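Local coordinates for 3-methylornithine synthase (Methanosarcina barkeri, PDB 3T7V), which catalyses the radical isomerization of L-lysine to (3R)-3-methyl-D-ornithine in pyrrolysine biosynthesis, using a [4Fe-4S] cluster and S-adenosylmethionine, at residues I65-Y70 with P119-D124; V111-G116 with Q133-E138; N126-L131 with I143-G148; N192-A197 with V204-L209. One frame throughout, in Å; residues are numbered along the deposited sequence.

Contact 1 of 4, residues I65-Y70 with P119-D124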
# COMPACT_ATOMS: atom_id res chain seq x y z
N ILE A 65 -0.09 4.09 -10.74
CA ILE A 65 0.38 5.14 -11.69
C ILE A 65 1.17 6.17 -10.93
O ILE A 65 0.61 7.09 -10.29
CB ILE A 65 -0.79 5.82 -12.41
CG1 ILE A 65 -1.67 4.75 -13.15
CG2 ILE A 65 -0.23 6.85 -13.43
CD1 ILE A 65 -2.87 5.42 -13.83
N TYR A 66 2.49 6.01 -11.02
CA TYR A 66 3.42 6.94 -10.35
C TYR A 66 3.67 8.05 -11.36
O TYR A 66 4.44 7.89 -12.31
CB TYR A 66 4.70 6.15 -10.04
CG TYR A 66 5.62 6.75 -8.99
CD1 TYR A 66 5.43 7.99 -8.41
CD2 TYR A 66 6.74 6.01 -8.62
CE1 TYR A 66 6.26 8.47 -7.41
CE2 TYR A 66 7.61 6.49 -7.64
CZ TYR A 66 7.35 7.71 -7.08
OH TYR A 66 8.29 8.11 -6.13
N PHE A 67 2.89 9.15 -11.22
CA PHE A 67 2.81 10.15 -12.30
C PHE A 67 3.84 11.28 -12.21
O PHE A 67 4.03 12.01 -13.14
CB PHE A 67 1.39 10.76 -12.42
CG PHE A 67 0.90 11.52 -11.22
CD1 PHE A 67 0.18 10.86 -10.27
CD2 PHE A 67 1.18 12.87 -11.04
CE1 PHE A 67 -0.26 11.51 -9.14
CE2 PHE A 67 0.78 13.57 -9.91
CZ PHE A 67 0.02 12.87 -8.92
N SER A 68 4.54 11.34 -11.06
CA SER A 68 5.66 12.25 -10.91
C SER A 68 6.60 11.73 -9.86
O SER A 68 6.15 11.41 -8.73
CB SER A 68 5.21 13.66 -10.51
OG SER A 68 6.43 14.43 -10.32
N THR A 69 7.89 11.61 -10.21
CA THR A 69 8.88 11.10 -9.26
C THR A 69 9.72 12.19 -8.68
O THR A 69 10.76 11.93 -8.10
CB THR A 69 9.73 9.99 -9.83
OG1 THR A 69 10.42 10.53 -10.95
CG2 THR A 69 8.84 8.78 -10.32
N TYR A 70 9.25 13.44 -8.78
CA TYR A 70 9.86 14.52 -8.04
C TYR A 70 9.36 14.60 -6.61
O TYR A 70 8.18 14.49 -6.38
CB TYR A 70 9.56 15.87 -8.73
CG TYR A 70 10.32 16.01 -10.02
CD1 TYR A 70 9.81 15.49 -11.21
CD2 TYR A 70 11.54 16.64 -10.03
CE1 TYR A 70 10.53 15.58 -12.38
CE2 TYR A 70 12.26 16.73 -11.26
CZ TYR A 70 11.70 16.19 -12.40
OH TYR A 70 12.43 16.30 -13.58
N PRO A 119 7.18 19.70 -6.15
CA PRO A 119 6.96 21.14 -6.07
C PRO A 119 6.05 21.71 -7.13
O PRO A 119 5.37 22.68 -6.90
CB PRO A 119 8.40 21.71 -6.26
CG PRO A 119 9.30 20.60 -5.78
CD PRO A 119 8.61 19.30 -6.10
N TYR A 120 6.05 21.14 -8.35
CA TYR A 120 5.15 21.59 -9.41
C TYR A 120 3.67 21.51 -8.98
O TYR A 120 2.87 22.44 -9.20
CB TYR A 120 5.42 20.77 -10.65
CG TYR A 120 4.44 21.09 -11.78
CD1 TYR A 120 4.61 22.23 -12.58
CD2 TYR A 120 3.34 20.26 -12.04
CE1 TYR A 120 3.69 22.57 -13.59
CE2 TYR A 120 2.41 20.55 -13.04
CZ TYR A 120 2.67 21.70 -13.85
OH TYR A 120 1.74 21.97 -14.82
N TYR A 121 3.29 20.36 -8.39
CA TYR A 121 1.90 20.19 -7.96
C TYR A 121 1.64 20.90 -6.63
O TYR A 121 0.51 21.36 -6.42
CB TYR A 121 1.54 18.69 -7.86
CG TYR A 121 1.43 18.05 -9.22
CD1 TYR A 121 0.28 18.23 -9.98
CD2 TYR A 121 2.47 17.24 -9.77
CE1 TYR A 121 0.13 17.66 -11.22
CE2 TYR A 121 2.37 16.70 -11.04
CZ TYR A 121 1.19 16.88 -11.75
OH TYR A 121 0.99 16.31 -13.01
N TYR A 122 2.64 21.02 -5.75
CA TYR A 122 2.42 21.74 -4.49
C TYR A 122 2.37 23.26 -4.63
O TYR A 122 1.71 23.91 -3.81
CB TYR A 122 3.51 21.30 -3.49
CG TYR A 122 3.12 19.99 -2.78
CD1 TYR A 122 3.08 18.75 -3.46
CD2 TYR A 122 2.73 20.02 -1.43
CE1 TYR A 122 2.65 17.58 -2.81
CE2 TYR A 122 2.37 18.86 -0.78
CZ TYR A 122 2.33 17.62 -1.50
OH TYR A 122 1.94 16.50 -0.79
N GLU A 123 3.04 23.82 -5.66
CA GLU A 123 3.05 25.32 -5.95
C GLU A 123 1.68 25.75 -6.31
O GLU A 123 1.27 26.85 -5.96
CB GLU A 123 4.00 25.49 -7.18
CG GLU A 123 4.17 26.82 -7.82
CD GLU A 123 5.32 26.71 -8.77
OE1 GLU A 123 5.16 26.15 -9.89
OE2 GLU A 123 6.40 27.14 -8.34
N ASP A 124 0.94 24.90 -7.03
CA ASP A 124 -0.44 25.28 -7.41
C ASP A 124 -1.26 24.00 -7.41
O ASP A 124 -1.32 23.28 -8.43
CB ASP A 124 -0.51 25.93 -8.80
CG ASP A 124 -1.97 26.31 -9.14
OD1 ASP A 124 -2.89 25.99 -8.27
OD2 ASP A 124 -2.19 26.88 -10.26
O HOH W 1 2.57 14.36 -13.93
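The ring of Tyr121 is sandwiched between two other rings: the edge of Phe67 meets one face, CE2 standing 3.6 Å above the plane and offset toward the rim, while CD2 of Tyr120 lies over the centre of the opposite face. Phe67 and Tyr121 thus form a T-shaped pair, with planes at 87° and centroids 5.3 Å apart. Phe67 takes the less common first torsion, chi1 62°, which sets CG between the backbone N and carbonyl carbon and turns the ring toward helix 119-123. Ser68 CB comes near the same tyrosine ring obliquely, and its OG is hydrogen-bonded to Asp118. At the periphery Tyr70 CB rests 4.4 Å from Pro119 CD. Leu113, Met115 and Leu131 also touch Phe67.

No direct hydrogen bond joins 65-70 to 119-124; one water does so instead. Lying near the ring planes at the edges of both Phe67 and Tyr121, it accepts a bond from Tyr121 OH at 2.7 Å and donates one to Phe67 O at 2.9 Å. The phenol and the Phe67 carbonyl are therefore both satisfied inside an otherwise hydrocarbon contact, and the water limits rotation of the phenol O-H.

Contact 2 of 4, residues V111-G116 with Q133-E138. With MD0 (5-amino-D-isoleucine), chain D; SAM (S-adenosylmethionine), chain C.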
# COMPACT_ATOMS: atom_id res chain seq x y z
N VAL A 111 -7.56 2.60 -9.35
CA VAL A 111 -6.23 3.09 -9.79
C VAL A 111 -5.65 3.96 -8.70
O VAL A 111 -6.39 4.74 -8.09
CB VAL A 111 -6.34 3.85 -11.12
CG1 VAL A 111 -6.80 2.96 -12.22
CG2 VAL A 111 -7.22 5.08 -11.03
N ASP A 112 -4.37 3.76 -8.41
CA ASP A 112 -3.62 4.59 -7.41
C ASP A 112 -2.74 5.63 -8.05
O ASP A 112 -1.78 5.22 -8.75
CB ASP A 112 -2.85 3.65 -6.47
CG ASP A 112 -2.01 4.32 -5.45
OD1 ASP A 112 -2.01 5.58 -5.29
OD2 ASP A 112 -1.29 3.57 -4.69
N LEU A 113 -3.14 6.89 -7.98
CA LEU A 113 -2.36 8.00 -8.62
C LEU A 113 -1.39 8.49 -7.52
O LEU A 113 -1.82 9.02 -6.48
CB LEU A 113 -3.30 9.17 -8.99
CG LEU A 113 -4.39 8.80 -9.98
CD1 LEU A 113 -5.29 10.01 -10.14
CD2 LEU A 113 -3.73 8.32 -11.26
N THR A 114 -0.11 8.22 -7.72
CA THR A 114 0.91 8.48 -6.72
C THR A 114 1.94 9.45 -7.24
O THR A 114 2.34 9.43 -8.43
CB THR A 114 1.61 7.14 -6.37
OG1 THR A 114 0.67 6.31 -5.67
CG2 THR A 114 2.83 7.34 -5.39
N MET A 115 2.44 10.32 -6.34
CA MET A 115 3.56 11.18 -6.67
C MET A 115 4.43 11.31 -5.44
O MET A 115 4.02 11.14 -4.30
CB MET A 115 3.15 12.59 -7.19
CG MET A 115 2.20 13.30 -6.19
SD MET A 115 2.02 15.02 -6.76
CE MET A 115 0.76 15.56 -5.62
N GLY A 116 5.69 11.70 -5.70
CA GLY A 116 6.46 12.37 -4.62
C GLY A 116 5.80 13.70 -4.28
O GLY A 116 4.83 14.10 -4.99
N GLN A 133 -9.42 15.12 -11.81
CA GLN A 133 -10.65 15.27 -12.61
C GLN A 133 -10.47 14.56 -13.95
O GLN A 133 -11.37 13.86 -14.40
CB GLN A 133 -10.91 16.75 -12.82
CG GLN A 133 -12.15 17.00 -13.72
CD GLN A 133 -12.42 18.46 -13.99
OE1 GLN A 133 -11.89 19.31 -13.34
NE2 GLN A 133 -13.19 18.75 -15.01
N ILE A 134 -9.34 14.73 -14.63
CA ILE A 134 -9.12 14.12 -15.94
C ILE A 134 -9.09 12.65 -15.84
O ILE A 134 -9.72 11.95 -16.67
CB ILE A 134 -7.84 14.69 -16.62
CG1 ILE A 134 -8.12 16.14 -17.05
CG2 ILE A 134 -7.41 13.83 -17.80
CD1 ILE A 134 -6.88 16.93 -17.35
N VAL A 135 -8.36 12.10 -14.87
CA VAL A 135 -8.37 10.65 -14.74
C VAL A 135 -9.76 10.09 -14.40
O VAL A 135 -10.17 9.04 -14.93
CB VAL A 135 -7.34 10.22 -13.64
CG1 VAL A 135 -7.44 8.69 -13.42
CG2 VAL A 135 -5.90 10.64 -14.11
N LYS A 136 -10.54 10.75 -13.54
CA LYS A 136 -11.88 10.26 -13.19
C LYS A 136 -12.76 10.33 -14.46
O LYS A 136 -13.54 9.41 -14.72
CB LYS A 136 -12.48 11.11 -12.08
CG LYS A 136 -13.72 10.48 -11.46
CD LYS A 136 -13.30 9.33 -10.56
CE LYS A 136 -14.52 8.83 -9.86
NZ LYS A 136 -14.06 7.80 -8.81
N GLU A 137 -12.63 11.42 -15.24
CA GLU A 137 -13.43 11.53 -16.48
C GLU A 137 -13.07 10.44 -17.50
O GLU A 137 -13.96 9.95 -18.22
CB GLU A 137 -13.20 12.91 -17.11
CG GLU A 137 -13.91 14.05 -16.41
CD GLU A 137 -13.54 15.39 -17.06
OE1 GLU A 137 -12.62 15.46 -17.98
OE2 GLU A 137 -14.14 16.38 -16.61
N GLU A 138 -11.79 10.09 -17.58
CA GLU A 138 -11.31 9.06 -18.51
C GLU A 138 -11.71 7.70 -18.08
O GLU A 138 -12.20 6.88 -18.90
CB GLU A 138 -9.77 9.08 -18.63
CG GLU A 138 -9.25 10.29 -19.39
CD GLU A 138 -9.71 10.39 -20.84
OE1 GLU A 138 -9.94 11.53 -21.29
OE2 GLU A 138 -9.91 9.34 -21.55
C MD0 D . 2.38 -0.38 -3.94
N MD0 D . 4.15 0.51 -5.34
O MD0 D . 1.15 -0.55 -3.81
CA MD0 D . 2.88 0.81 -4.69
CB MD0 D . 3.04 2.03 -3.74
CD MD0 D . 1.54 3.87 -2.71
NE MD0 D . 0.17 4.16 -2.30
CG MD0 D . 1.62 2.44 -3.23
CG2 MD0 D . 3.97 1.77 -2.52
OXT MD0 D . 3.22 -1.16 -3.47
N SAM C . 5.28 10.66 -1.47
CA SAM C . 4.10 10.21 -0.91
C SAM C . 4.23 9.68 0.46
O SAM C . 5.35 9.58 0.99
OXT SAM C . 3.14 9.46 1.10
CB SAM C . 3.70 9.01 -1.42
CG SAM C . 4.64 7.92 -1.71
SD SAM C . 4.16 6.34 -0.90
CE SAM C . 3.83 5.32 -2.31
C5' SAM C . 5.75 5.72 -0.39
C4' SAM C . 5.67 4.87 0.64
O4' SAM C . 6.35 3.80 -0.28
C3' SAM C . 6.29 5.20 1.77
O3' SAM C . 5.05 5.43 2.45
C2' SAM C . 6.69 3.75 2.05
O2' SAM C . 5.75 3.03 2.91
C1' SAM C . 6.94 2.98 0.74
N9 SAM C . 8.41 2.98 0.42
C8 SAM C . 9.23 4.00 0.03
N7 SAM C . 10.47 3.54 -0.09
C5 SAM C . 10.46 2.20 0.23
C6 SAM C . 11.47 1.24 0.35
N6 SAM C . 12.75 1.51 0.12
N1 SAM C . 11.12 -0.02 0.64
C2 SAM C . 9.82 -0.36 0.91
N3 SAM C . 8.83 0.57 0.91
C4 SAM C . 9.17 1.85 0.54
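Leu113 and Val135 reach toward each other tip to tip, and this meeting is the compact part of the contact. Leu113 CD1 lies 4.1 Å from Val135 CB, and both valine methyls sit at the same separation, so a single leucine methyl faces the whole branched end. The extended leucine chain, with chi2 at 175°, carries that methyl out from the strand toward the helix. Val111 adds a looser touch, its CG2 being 4.3 Å from Val135 CG1. The more exposed side of the helix is different in kind: there Gln133 NE2 donates to Glu137 OE2 at 3.0 Å, one turn along, meeting the oxygen from above the carboxylate plane. At the flank beside helix 93-103, Glu138 forms a salt bridge with Lys104.

Alternation along the strand sends Asp112 and Thr114 the other way, into the active site. Asp112 OD2 accepts a 2.9 Å hydrogen bond from NE of the bound 5-amino-D-isoleucine, and its OD1 pairs with Ser146. Thr114 OG1 also gives OD1 a weak bond, and its CG2 lies 3.8 Å from the S-adenosylmethionine methyl CE. One strand thus separates a hydrocarbon layer from a polar pocket. In the TIM-barrel-like fold, strand 110-115 runs between the parallel strands 58-68 and 143-146, while helix 126-139 covers its outer side and leans through Val135 on Ile96 of helix 93-103.

Contact 3 of 4, residues N126-L131 with I143-G148. With SAM (S-adenosylmethionine), chain C; MD0 (5-amino-D-isoleucine), chain D.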
# COMPACT_ATOMS: atom_id res chain seq x y z
N ASN A 126 -4.19 23.29 -7.65
CA ASN A 126 -5.23 23.10 -8.63
C ASN A 126 -4.73 22.23 -9.81
O ASN A 126 -5.51 21.58 -10.51
CB ASN A 126 -5.73 24.43 -9.14
CG ASN A 126 -6.47 25.17 -8.09
OD1 ASN A 126 -7.22 24.57 -7.31
ND2 ASN A 126 -6.26 26.45 -8.02
N ARG A 127 -3.40 22.18 -10.00
CA ARG A 127 -2.88 21.31 -11.07
C ARG A 127 -3.12 19.82 -10.70
O ARG A 127 -3.38 19.02 -11.58
CB ARG A 127 -1.35 21.49 -11.14
CG ARG A 127 -0.94 22.84 -11.68
CD ARG A 127 0.56 23.17 -11.40
NE ARG A 127 0.88 24.46 -12.03
CZ ARG A 127 1.96 25.13 -11.75
NH1 ARG A 127 2.82 24.72 -10.84
NH2 ARG A 127 2.25 26.24 -12.44
N PHE A 128 -3.03 19.49 -9.40
CA PHE A 128 -3.30 18.11 -8.99
C PHE A 128 -4.80 17.85 -9.07
O PHE A 128 -5.21 16.74 -9.45
CB PHE A 128 -2.76 17.93 -7.57
CG PHE A 128 -3.11 16.59 -7.01
CD1 PHE A 128 -2.62 15.40 -7.58
CD2 PHE A 128 -4.05 16.52 -5.97
CE1 PHE A 128 -2.98 14.10 -7.09
CE2 PHE A 128 -4.38 15.26 -5.47
CZ PHE A 128 -3.87 14.05 -6.03
N VAL A 129 -5.61 18.78 -8.60
CA VAL A 129 -7.10 18.62 -8.65
C VAL A 129 -7.51 18.40 -10.12
O VAL A 129 -8.37 17.52 -10.38
CB VAL A 129 -7.78 19.87 -8.04
CG1 VAL A 129 -9.32 19.70 -8.18
CG2 VAL A 129 -7.38 19.98 -6.54
N GLU A 130 -6.90 19.10 -11.07
CA GLU A 130 -7.30 18.93 -12.48
C GLU A 130 -6.86 17.55 -12.96
O GLU A 130 -7.55 16.91 -13.77
CB GLU A 130 -6.64 20.06 -13.34
CG GLU A 130 -7.02 20.05 -14.85
CD GLU A 130 -6.68 21.37 -15.57
OE1 GLU A 130 -6.78 21.40 -16.82
OE2 GLU A 130 -6.33 22.37 -14.90
N LEU A 131 -5.69 17.10 -12.49
CA LEU A 131 -5.24 15.73 -12.85
C LEU A 131 -6.26 14.68 -12.32
O LEU A 131 -6.67 13.73 -13.06
CB LEU A 131 -3.80 15.44 -12.31
CG LEU A 131 -3.22 14.08 -12.70
CD1 LEU A 131 -1.70 14.26 -12.45
CD2 LEU A 131 -3.78 13.03 -11.83
N ILE A 143 -10.70 5.92 -7.45
CA ILE A 143 -9.33 6.47 -7.48
C ILE A 143 -8.77 6.54 -6.09
O ILE A 143 -9.40 7.09 -5.15
CB ILE A 143 -9.31 7.92 -8.06
CG1 ILE A 143 -9.63 7.88 -9.53
CG2 ILE A 143 -7.91 8.59 -7.88
CD1 ILE A 143 -9.67 9.29 -10.13
N MET A 144 -7.58 5.97 -5.92
CA MET A 144 -6.78 6.16 -4.70
C MET A 144 -5.78 7.24 -5.05
O MET A 144 -5.21 7.23 -6.15
CB MET A 144 -6.03 4.86 -4.37
CG MET A 144 -4.95 5.08 -3.30
SD MET A 144 -4.27 3.40 -2.88
CE MET A 144 -5.42 2.99 -1.66
N ILE A 145 -5.60 8.21 -4.19
CA ILE A 145 -4.52 9.21 -4.35
C ILE A 145 -3.49 8.99 -3.28
O ILE A 145 -3.83 8.77 -2.07
CB ILE A 145 -5.08 10.65 -4.39
CG1 ILE A 145 -5.84 11.01 -3.10
CG2 ILE A 145 -5.83 10.92 -5.69
CD1 ILE A 145 -6.17 12.53 -3.00
N SER A 146 -2.21 9.14 -3.67
CA SER A 146 -1.10 9.10 -2.73
C SER A 146 -0.25 10.34 -3.05
O SER A 146 0.76 10.22 -3.75
CB SER A 146 -0.27 7.81 -2.94
OG SER A 146 -1.08 6.66 -2.88
N PRO A 147 -0.66 11.52 -2.59
CA PRO A 147 -0.04 12.76 -3.02
C PRO A 147 0.95 13.31 -2.01
O PRO A 147 1.43 14.45 -2.21
CB PRO A 147 -1.27 13.69 -3.10
CG PRO A 147 -2.09 13.26 -1.90
CD PRO A 147 -1.92 11.74 -1.80
N GLY A 148 1.16 12.55 -0.93
CA GLY A 148 1.87 13.08 0.24
C GLY A 148 0.96 13.95 1.07
O GLY A 148 -0.27 13.90 0.91
N SAM C . 5.28 10.66 -1.47
CA SAM C . 4.10 10.21 -0.91
C SAM C . 4.23 9.68 0.46
O SAM C . 5.35 9.58 0.99
OXT SAM C . 3.14 9.46 1.10
CB SAM C . 3.70 9.01 -1.42
CG SAM C . 4.64 7.92 -1.71
SD SAM C . 4.16 6.34 -0.90
CE SAM C . 3.83 5.32 -2.31
C5' SAM C . 5.75 5.72 -0.39
C4' SAM C . 5.67 4.87 0.64
O4' SAM C . 6.35 3.80 -0.28
C3' SAM C . 6.29 5.20 1.77
O3' SAM C . 5.05 5.43 2.45
C2' SAM C . 6.69 3.75 2.05
O2' SAM C . 5.75 3.03 2.91
C1' SAM C . 6.94 2.98 0.74
N9 SAM C . 8.41 2.98 0.42
C8 SAM C . 9.23 4.00 0.03
N7 SAM C . 10.47 3.54 -0.09
C5 SAM C . 10.46 2.20 0.23
C6 SAM C . 11.47 1.24 0.35
N6 SAM C . 12.75 1.51 0.12
N1 SAM C . 11.12 -0.02 0.64
C2 SAM C . 9.82 -0.36 0.91
N3 SAM C . 8.83 0.57 0.91
C4 SAM C . 9.17 1.85 0.54
C MD0 D . 2.38 -0.38 -3.94
N MD0 D . 4.15 0.51 -5.34
O MD0 D . 1.15 -0.55 -3.81
CA MD0 D . 2.88 0.81 -4.69
CB MD0 D . 3.04 2.03 -3.74
CD MD0 D . 1.54 3.87 -2.71
NE MD0 D . 0.17 4.16 -2.30
CG MD0 D . 1.62 2.44 -3.23
CG2 MD0 D . 3.97 1.77 -2.52
OXT MD0 D . 3.22 -1.16 -3.47
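Phe128 meets Ile145 and Pro147 through apolar contacts alone, and the far end of its ring does nearly all the touching. CZ lies 3.7 Å from Ile145 CG2, which approaches the ring edge near its plane, whereas Pro147 CB reaches the same carbon obliquely at 3.9 Å. Ile145 CD1 comes within 4.1 Å of Phe128 CE2, so both branches of the isoleucine meet the same end of the ring, with CB near its plane. With chi1 at 174°, the phenylalanine ring extends from helix 126-139 toward the strand; Tyr121 and Thr154 touch it from the adjoining helices 119-123 and 152-160.

Most polar interactions lie on the pocket side. Ser146 points its CB away from the helix, and its OG receives a 2.9 Å hydrogen bond from NE of 5-amino-D-isoleucine. The same hydroxyl is weakly bonded to Thr114 of the neighbouring strand. Gly148, at positive phi (78°), carries the chain past S-adenosylmethionine, with its N 3.8 Å from the cofactor CA. Apart from these, Pro147 O is bonded to Tyr122 OH of helix 119-123.

The chemistry divides across the strand end. Hydrocarbon contacts seat the outer side against the helix, while the Asp112 carboxylate and the Ser146 hydroxyl both bond the ligand amine, whose protonated form the carboxylate would be expected to favour.

Contact 4 of 4, residues N192-A197 with V204-L209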
# COMPACT_ATOMS: atom_id res chain seq x y z
N ASN A 192 -3.59 13.63 11.21
CA ASN A 192 -4.65 14.60 11.08
C ASN A 192 -5.20 14.67 9.65
O ASN A 192 -6.41 14.92 9.43
CB ASN A 192 -4.14 15.98 11.58
CG ASN A 192 -4.01 16.01 13.09
OD1 ASN A 192 -4.53 15.19 13.79
ND2 ASN A 192 -3.22 16.94 13.58
N ALA A 193 -4.30 14.50 8.65
CA ALA A 193 -4.77 14.53 7.29
C ALA A 193 -5.67 13.31 6.99
O ALA A 193 -6.69 13.47 6.29
CB ALA A 193 -3.54 14.54 6.34
N ARG A 194 -5.31 12.13 7.52
CA ARG A 194 -6.20 10.99 7.30
C ARG A 194 -7.54 11.23 7.98
O ARG A 194 -8.55 10.84 7.42
CB ARG A 194 -5.53 9.70 7.77
CG ARG A 194 -4.37 9.28 6.85
CD ARG A 194 -3.91 7.82 7.17
NE ARG A 194 -3.53 7.66 8.56
CZ ARG A 194 -2.35 7.91 9.10
NH1 ARG A 194 -2.34 7.82 10.45
NH2 ARG A 194 -1.23 8.17 8.37
N ARG A 195 -7.54 11.85 9.15
CA ARG A 195 -8.80 12.12 9.82
C ARG A 195 -9.66 13.11 9.05
O ARG A 195 -10.88 12.90 8.89
CB ARG A 195 -8.49 12.67 11.22
CG ARG A 195 -8.02 11.52 12.11
CD ARG A 195 -7.71 11.90 13.57
NE ARG A 195 -8.75 12.85 14.05
CZ ARG A 195 -8.62 14.20 14.09
NH1 ARG A 195 -7.45 14.77 13.73
NH2 ARG A 195 -9.60 14.94 14.52
N PHE A 196 -9.02 14.15 8.52
CA PHE A 196 -9.74 15.16 7.73
C PHE A 196 -10.34 14.48 6.48
O PHE A 196 -11.47 14.73 6.09
CB PHE A 196 -8.81 16.32 7.33
CG PHE A 196 -9.52 17.38 6.51
CD1 PHE A 196 -10.28 18.35 7.16
CD2 PHE A 196 -9.49 17.34 5.14
CE1 PHE A 196 -10.97 19.32 6.40
CE2 PHE A 196 -10.17 18.28 4.35
CZ PHE A 196 -10.92 19.26 5.00
N ALA A 197 -9.52 13.63 5.83
CA ALA A 197 -9.99 12.97 4.62
C ALA A 197 -11.19 12.07 4.95
O ALA A 197 -12.20 12.11 4.18
CB ALA A 197 -8.84 12.10 4.03
N VAL A 204 -9.46 5.48 3.83
CA VAL A 204 -8.04 5.77 4.08
C VAL A 204 -7.26 4.50 4.18
O VAL A 204 -7.77 3.45 4.68
CB VAL A 204 -7.82 6.72 5.24
CG1 VAL A 204 -8.59 8.03 5.02
CG2 VAL A 204 -8.25 6.14 6.53
N GLU A 205 -6.05 4.51 3.64
CA GLU A 205 -5.09 3.39 3.81
C GLU A 205 -3.94 3.91 4.66
O GLU A 205 -3.34 4.97 4.35
CB GLU A 205 -4.54 2.96 2.42
CG GLU A 205 -3.62 1.71 2.55
CD GLU A 205 -2.92 1.22 1.26
OE1 GLU A 205 -2.79 1.96 0.26
OE2 GLU A 205 -2.38 0.05 1.32
N ASP A 206 -3.62 3.11 5.67
CA ASP A 206 -2.41 3.34 6.48
C ASP A 206 -1.49 2.19 6.25
O ASP A 206 -1.88 1.13 5.70
CB ASP A 206 -2.80 3.44 7.96
CG ASP A 206 -1.76 4.14 8.87
OD1 ASP A 206 -0.67 4.58 8.37
OD2 ASP A 206 -2.14 4.32 10.08
N GLY A 207 -0.22 2.39 6.63
CA GLY A 207 0.77 1.37 6.34
C GLY A 207 1.96 1.51 7.25
O GLY A 207 2.31 2.61 7.66
N ILE A 208 2.59 0.38 7.48
CA ILE A 208 3.88 0.33 8.21
C ILE A 208 4.98 -0.33 7.43
O ILE A 208 4.73 -1.08 6.46
CB ILE A 208 3.62 -0.24 9.58
CG1 ILE A 208 3.23 -1.68 9.41
CG2 ILE A 208 2.69 0.74 10.37
CD1 ILE A 208 2.93 -2.39 10.80
N LEU A 209 6.22 0.05 7.73
CA LEU A 209 7.37 -0.56 7.15
C LEU A 209 7.95 -1.54 8.11
O LEU A 209 8.00 -1.29 9.32
CB LEU A 209 8.38 0.52 6.90
CG LEU A 209 8.41 1.27 5.69
CD1 LEU A 209 9.68 2.18 5.68
CD2 LEU A 209 8.59 0.36 4.48
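Arg194 makes the first contact along 192-197, stacking its guanidinium flat against the carboxylate of Asp206. The two planes are only 21° apart, and Asp206 OD2 lies over one guanidinium face, 3.5 Å from Arg194 NH1. This is a salt bridge of charges alone, since the oxygen sits well out of the guanidinium plane and no N-H points at it. A bend at chi3 of -57° in the arginine chain lays the group across the aspartate, and CD passes 4.0 Å from Glu205 O on the way. The directed bonds are made to others: Arg194 NH2 to Leu168 O and Gln170 OE1, Asp206 OD2 to Tyr173 OH. Asp206 OD1 accepts from Gln170 N and from Gly207 N, the latter 2.8 Å away, so the carboxylate is held by several partners.

The backbone of the same arginine touches Val204, with its carbonyl O 3.7 Å from the valine CG1. One turn on, Ala197 CB comes within 4.2 Å of that methyl, closing the apolar end.

The axes of 192-197 and 204-209 run nearly antiparallel, at 159°, as the helix-to-strand half of a beta-alpha-beta unit of the barrel. Glu205 faces the other way, toward the ligand pocket, where it bonds to Tyr169 and Arg235; strands 163-167 and 233-238 flank its own, and helix 216-228 packs on Asp206 and Ile208.

How the contacts relate
The four contacts illustrate how an alpha/beta barrel pairs an outer layer with an inner pocket. Contacts 1, 2 and 3 form one cluster, with centres 6 to 12 Å apart: their strands 58-68, 110-115 and 143-146 are consecutive neighbours in the parallel sheet, and contacts 2 and 3 share helix 126-139. Along the chain contact 2 crosses both 1 and 3, so these segments interleave, whereas contact 4 follows later, its centre 16 to 20 Å from the others. It belongs to the same sheet and touches contact 3 where Met144 CE meets Glu205 OE1. Ligand-binding residues of contacts 2 and 3 thus lie on the inner faces of strands whose outer faces pack against helix 126-139.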